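Side-chain contact in tumor necrosis factor receptor superfamily member 11B (Homo sapiens, PDB 3URF), which acts as a secreted decoy receptor for RANKL, the cytokine that drives osteoclast formation, and thereby restrains bone resorption: residues 84-87 and 91-94. Residues are numbered along the deposited sequence; the frame is centred on the assembly and turned at random.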
ATOM      1  N   CYS B  84      21.213 -17.940  -6.027  1.00 64.72           N
ATOM      2  CA  CYS B  84      19.978 -18.622  -6.384  1.00 63.17           C
ATOM      3  C   CYS B  84      19.767 -18.500  -7.874  1.00 67.89           C
ATOM      4  O   CYS B  84      20.018 -17.451  -8.455  1.00 79.47           O
ATOM      5  CB  CYS B  84      18.807 -17.996  -5.634  1.00 46.28           C
ATOM      6  SG  CYS B  84      19.058 -17.944  -3.838  1.00 72.98           S
ATOM      7  N   GLU B  85      19.319 -19.570  -8.509  1.00 72.60           N
ATOM      8  CA  GLU B  85      19.071 -19.491  -9.935  1.00 77.49           C
ATOM      9  C   GLU B  85      17.771 -20.162 -10.339  1.00 76.93           C
ATOM     10  O   GLU B  85      17.318 -21.113  -9.695  1.00 80.05           O
ATOM     11  CB  GLU B  85      20.253 -20.050 -10.720  1.00 86.23           C
ATOM     12  CG  GLU B  85      21.476 -19.154 -10.644  1.00107.27           C
ATOM     13  CD  GLU B  85      22.361 -19.264 -11.869  1.00121.93           C
ATOM     14  OE1 GLU B  85      22.363 -20.342 -12.504  1.00122.54           O
ATOM     15  OE2 GLU B  85      23.045 -18.268 -12.197  1.00124.09           O
ATOM     16  N   CYS B  86      17.162 -19.637 -11.396  1.00 71.07           N
ATOM     17  CA  CYS B  86      15.973 -20.251 -11.960  1.00 70.02           C
ATOM     18  C   CYS B  86      16.315 -21.592 -12.585  1.00 70.13           C
ATOM     19  O   CYS B  86      17.327 -21.724 -13.267  1.00 77.85           O
ATOM     20  CB  CYS B  86      15.316 -19.328 -12.988  1.00 63.09           C
ATOM     21  SG  CYS B  86      14.409 -17.939 -12.239  1.00 86.64           S
ATOM     22  N   LYS B  87      15.467 -22.581 -12.335  1.00 67.92           N
ATOM     23  CA  LYS B  87      15.639 -23.919 -12.890  1.00 66.55           C
ATOM     24  C   LYS B  87      15.589 -23.917 -14.418  1.00 77.23           C
ATOM     25  O   LYS B  87      15.188 -22.922 -15.034  1.00 76.35           O
ATOM     26  CB  LYS B  87      14.580 -24.859 -12.309  1.00 71.46           C
ATOM     27  CG  LYS B  87      14.738 -25.044 -10.799  1.00 85.65           C
ATOM     28  CD  LYS B  87      13.520 -25.672 -10.123  1.00 91.19           C
ATOM     29  CE  LYS B  87      13.651 -25.566  -8.590  1.00 91.60           C
ATOM     30  NZ  LYS B  87      12.376 -25.807  -7.840  1.00 80.30           N
ATOM     31  N   TYR B  91      13.780 -18.164 -16.613  1.00 62.98           N
ATOM     32  CA  TYR B  91      14.623 -17.020 -16.310  1.00 53.74           C
ATOM     33  C   TYR B  91      13.930 -16.199 -15.245  1.00 54.23           C
ATOM     34  O   TYR B  91      12.700 -16.228 -15.119  1.00 50.94           O
ATOM     35  CB  TYR B  91      14.833 -16.165 -17.559  1.00 56.19           C
ATOM     36  CG  TYR B  91      13.584 -15.453 -18.019  1.00 60.10           C
ATOM     37  CD1 TYR B  91      12.557 -16.144 -18.646  1.00 52.80           C
ATOM     38  CD2 TYR B  91      13.428 -14.083 -17.817  1.00 61.91           C
ATOM     39  CE1 TYR B  91      11.404 -15.486 -19.070  1.00 70.61           C
ATOM     40  CE2 TYR B  91      12.288 -13.420 -18.231  1.00 54.27           C
ATOM     41  CZ  TYR B  91      11.275 -14.119 -18.856  1.00 70.31           C
ATOM     42  OH  TYR B  91      10.133 -13.447 -19.265  1.00 59.21           O
ATOM     43  N   LEU B  92      14.716 -15.467 -14.473  1.00 57.06           N
ATOM     44  CA  LEU B  92      14.149 -14.599 -13.462  1.00 48.26           C
ATOM     45  C   LEU B  92      13.576 -13.355 -14.106  1.00 54.33           C
ATOM     46  O   LEU B  92      14.307 -12.554 -14.676  1.00 62.27           O
ATOM     47  CB  LEU B  92      15.187 -14.215 -12.416  1.00 41.70           C
ATOM     48  CG  LEU B  92      14.659 -13.348 -11.276  1.00 56.06           C
ATOM     49  CD1 LEU B  92      13.347 -13.902 -10.745  1.00 58.55           C
ATOM     50  CD2 LEU B  92      15.701 -13.233 -10.155  1.00 58.10           C
ATOM     51  N   GLU B  93      12.257 -13.219 -14.018  1.00 60.14           N
ATOM     52  CA  GLU B  93      11.563 -12.020 -14.454  1.00 57.42           C
ATOM     53  C   GLU B  93      10.972 -11.291 -13.254  1.00 56.32           C
ATOM     54  O   GLU B  93       9.900 -11.639 -12.772  1.00 47.61           O
ATOM     55  CB  GLU B  93      10.443 -12.370 -15.409  1.00 58.01           C
ATOM     56  CG  GLU B  93       9.559 -11.198 -15.737  1.00 62.49           C
ATOM     57  CD  GLU B  93       9.949 -10.539 -17.034  1.00 83.59           C
ATOM     58  OE1 GLU B  93      10.923  -9.766 -17.030  1.00 88.06           O
ATOM     59  OE2 GLU B  93       9.294 -10.809 -18.064  1.00 96.45           O
ATOM     60  N   ILE B  94      11.685 -10.275 -12.786  1.00 58.45           N
ATOM     61  CA  ILE B  94      11.220  -9.458 -11.680  1.00 50.60           C
ATOM     62  C   ILE B  94      11.089 -10.320 -10.432  1.00 52.23           C
ATOM     63  O   ILE B  94      12.094 -10.660  -9.813  1.00 64.85           O
ATOM     64  CB  ILE B  94       9.931  -8.700 -12.039  1.00 49.08           C
ATOM     65  CG1 ILE B  94      10.163  -7.841 -13.287  1.00 48.58           C
ATOM     66  CG2 ILE B  94       9.498  -7.803 -10.903  1.00 39.00           C
ATOM     67  CD1 ILE B  94       8.890  -7.370 -13.947  1.00 49.58           C
TER
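The sulfur of Cys86 lies against the peptide that joins Tyr91 to Leu92, and all the closest approaches are made by this one atom. Cys86 SG sits 3.3 Å from Leu92 N and 3.5 Å from Tyr91 C, and it also touches the first carbon of the leucine side chain, with Leu92 CB 3.8 Å away. Behind the sulfur, Cys86 CB rests 4.1 Å from Tyr91 CA. No hydrogen bond spans the two segments, which meet by van der Waals packing. The torsion of Cys86 (chi1 -75°) sets SG opposite its own carbonyl carbon and turns it toward the 91-94 backbone; the same sulfur is bonded to Cys97 SG in the neighbouring strand 96-99. That disulfide ties the start of the third TNFR-type cysteine-rich repeat to the antiparallel partner of strand 90-93. Cys84, two residues earlier, closes the second repeat through its bond to Cys66, so strand 83-86 carries the junction between the two modules. With chi1 at -177° the Leu92 branch swings opposite its own amide nitrogen, so CB alone meets Cys86; the side chain also touches Lys67 and Gln70. The side chain of Tyr91 leaves the backbone on the side away from 84-87 and packs on Leu98 and Asn118; its hydroxyl donates to Glu93 OE2 at 3.0 Å, from above the carboxylate plane, 66° out of it. A chain of another protein packs against Tyr91, Glu93 and Ile94 and hydrogen-bonds Ile94 O through a basic side chain, so this edge probably takes part in ligand recognition. The Glu85 side chain sets off away from 91-94 and makes a salt bridge with Lys73.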